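Local atomic coordinates of Bpsl2520 (Burkholderia pseudomallei K96243, PDB entry 6F03), a protein that is a secreted antigen of unknown biochemical function, an all-helical member of the DUF2059 family. Residues Y136-T139 and S140-K143. Sequence-based numbering, arbitrary orientation.
Sequences YYST and SEIK
Glu141 reaches back over the start of helix 139-150 to Ser138, and the two residues exchange bonds. The Glu141 amide N donates to Ser138 OG at 3.2 Å, while Ser138 N donates to Glu141 OE1 at 2.9 Å along a nearly straight path, with an angle of 171° at the hydrogen. The donor stands above the carboxylate plane. Ser138 OG lies between its own backbone N and carbonyl carbon (chi1 72°), which turns the hydroxyl to the first turn of the helix. This reciprocal pair is a capping box with Ser138 as N-cap, and it caps the N-terminal end of helix 139-150; Tyr137 is the first residue to leave helical geometry after helix 119-136. The carboxylate also meets the Tyr137 ring in its plane, at the CD1 edge, with Glu141 OE1 3.8 Å from Tyr137 CD1 and the two planes almost perpendicular (88°). OE1 also forms a salt bridge with Lys156 of the second subunit, whereas Tyr137 OH is hydrogen-bonded to Gln161 OE1 of that same subunit, so the cap lies at the dimer contact. One residue on, Ile142 N donates to Ser138 O at 2.9 Å, and Ile142 CG1 packs 3.6 Å from Tyr137 CB; the isoleucine also touches Lys42, Ile46 and Leu49 of helix 40-52. Lys143 N closes the next turn on Thr139 O at 3.1 Å, and Lys143 CG lies 3.4 Å from that same oxygen.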
ATOM      1  N   TYR B 136      12.791  -6.560  17.181  1.00 30.76           N
ATOM      2  CA  TYR B 136      12.744  -7.796  16.409  1.00 32.13           C
ATOM      3  C   TYR B 136      14.115  -8.448  16.201  1.00 28.63           C
ATOM      4  O   TYR B 136      14.177  -9.601  15.768  1.00 26.37           O
ATOM      5  CB  TYR B 136      12.072  -7.539  15.055  1.00 30.61           C
ATOM      6  CG  TYR B 136      10.600  -7.235  15.165  1.00 35.46           C
ATOM      7  CD1 TYR B 136       9.660  -8.249  15.409  1.00 37.51           C
ATOM      8  CD2 TYR B 136      10.136  -5.930  15.048  1.00 34.50           C
ATOM      9  CE1 TYR B 136       8.295  -7.953  15.527  1.00 36.20           C
ATOM     10  CE2 TYR B 136       8.788  -5.639  15.156  1.00 34.51           C
ATOM     11  CZ  TYR B 136       7.878  -6.650  15.390  1.00 36.87           C
ATOM     12  OH  TYR B 136       6.543  -6.330  15.494  1.00 43.13           O
ATOM     13  N   TYR B 137      15.211  -7.754  16.490  1.00 26.48           N
ATOM     14  CA  TYR B 137      16.529  -8.299  16.195  1.00 24.07           C
ATOM     15  C   TYR B 137      17.398  -8.253  17.439  1.00 25.26           C
ATOM     16  O   TYR B 137      17.322  -7.316  18.238  1.00 26.43           O
ATOM     17  CB  TYR B 137      17.233  -7.527  15.076  1.00 20.85           C
ATOM     18  CG  TYR B 137      16.666  -7.701  13.672  1.00 23.33           C
ATOM     19  CD1 TYR B 137      16.748  -8.913  12.998  1.00 25.10           C
ATOM     20  CD2 TYR B 137      16.097  -6.640  13.009  1.00 20.79           C
ATOM     21  CE1 TYR B 137      16.251  -9.055  11.699  1.00 24.55           C
ATOM     22  CE2 TYR B 137      15.607  -6.770  11.725  1.00 24.26           C
ATOM     23  CZ  TYR B 137      15.684  -7.960  11.065  1.00 26.53           C
ATOM     24  OH  TYR B 137      15.199  -8.046   9.759  1.00 25.39           O
ATOM     25  N   SER B 138      18.246  -9.264  17.585  1.00 26.85           N
ATOM     26  CA  SER B 138      19.245  -9.215  18.636  1.00 28.54           C
ATOM     27  C   SER B 138      20.426  -8.351  18.191  1.00 29.13           C
ATOM     28  O   SER B 138      20.605  -8.064  17.006  1.00 30.20           O
ATOM     29  CB  SER B 138      19.719 -10.633  18.988  1.00 28.86           C
ATOM     30  OG  SER B 138      20.531 -11.171  17.942  1.00 28.62           O
ATOM     31  N   THR B 139      21.247  -7.951  19.166  1.00 31.18           N
ATOM     32  CA  THR B 139      22.454  -7.185  18.878  1.00 31.07           C
ATOM     33  C   THR B 139      23.350  -7.898  17.871  1.00 32.53           C
ATOM     34  O   THR B 139      23.907  -7.272  16.966  1.00 33.56           O
ATOM     35  CB  THR B 139      23.236  -6.929  20.170  1.00 31.79           C
ATOM     36  OG1 THR B 139      22.391  -6.270  21.121  1.00 33.34           O
ATOM     37  CG2 THR B 139      24.418  -6.025  19.896  1.00 29.24           C
ATOM     38  N   SER B 140      23.507  -9.205  18.003  1.00 31.08           N
ATOM     39  CA  SER B 140      24.365  -9.913  17.066  0.65 31.89           C
ATOM     40  C   SER B 140      23.731  -9.979  15.677  1.00 30.46           C
ATOM     41  O   SER B 140      24.442  -9.923  14.666  1.00 28.00           O
ATOM     42  CB  SER B 140      24.682 -11.311  17.617  0.65 31.28           C
ATOM     43  OG  SER B 140      25.418 -12.081  16.689  0.65 31.15           O
ATOM     44  N   GLU B 141      22.403 -10.077  15.599  1.00 30.28           N
ATOM     45  CA  GLU B 141      21.756 -10.063  14.288  1.00 29.41           C
ATOM     46  C   GLU B 141      21.864  -8.690  13.633  1.00 26.19           C
ATOM     47  O   GLU B 141      22.044  -8.582  12.416  1.00 23.23           O
ATOM     48  CB  GLU B 141      20.293 -10.484  14.409  1.00 31.40           C
ATOM     49  CG  GLU B 141      20.099 -11.970  14.738  1.00 36.24           C
ATOM     50  CD  GLU B 141      18.699 -12.298  15.267  1.00 39.08           C
ATOM     51  OE1 GLU B 141      17.956 -11.358  15.635  1.00 40.33           O
ATOM     52  OE2 GLU B 141      18.341 -13.494  15.318  1.00 41.97           O
ATOM     53  N   ILE B 142      21.750  -7.631  14.424  1.00 22.87           N
ATOM     54  CA  ILE B 142      21.946  -6.288  13.887  1.00 27.10           C
ATOM     55  C   ILE B 142      23.351  -6.134  13.310  1.00 27.31           C
ATOM     56  O   ILE B 142      23.549  -5.475  12.278  1.00 27.16           O
ATOM     57  CB  ILE B 142      21.616  -5.242  14.968  1.00 28.93           C
ATOM     58  CG1 ILE B 142      20.110  -5.289  15.253  1.00 27.04           C
ATOM     59  CG2 ILE B 142      22.054  -3.856  14.549  1.00 30.84           C
ATOM     60  CD1 ILE B 142      19.708  -4.693  16.582  1.00 27.29           C
ATOM     61  N   LYS B 143      24.356  -6.709  13.976  1.00 26.38           N
ATOM     62  CA  LYS B 143      25.711  -6.614  13.439  1.00 25.85           C
ATOM     63  C   LYS B 143      25.868  -7.422  12.152  1.00 26.82           C
ATOM     64  O   LYS B 143      26.493  -6.947  11.193  1.00 26.97           O
ATOM     65  CB  LYS B 143      26.733  -7.040  14.491  1.00 29.14           C
ATOM     66  CG  LYS B 143      26.852  -6.057  15.652  1.00 31.67           C
ATOM     67  CD  LYS B 143      27.974  -6.493  16.605  1.00 36.61           C
ATOM     68  CE  LYS B 143      28.125  -5.530  17.770  1.00 39.73           C
ATOM     69  NZ  LYS B 143      29.038  -6.080  18.810  1.00 45.80           N
TER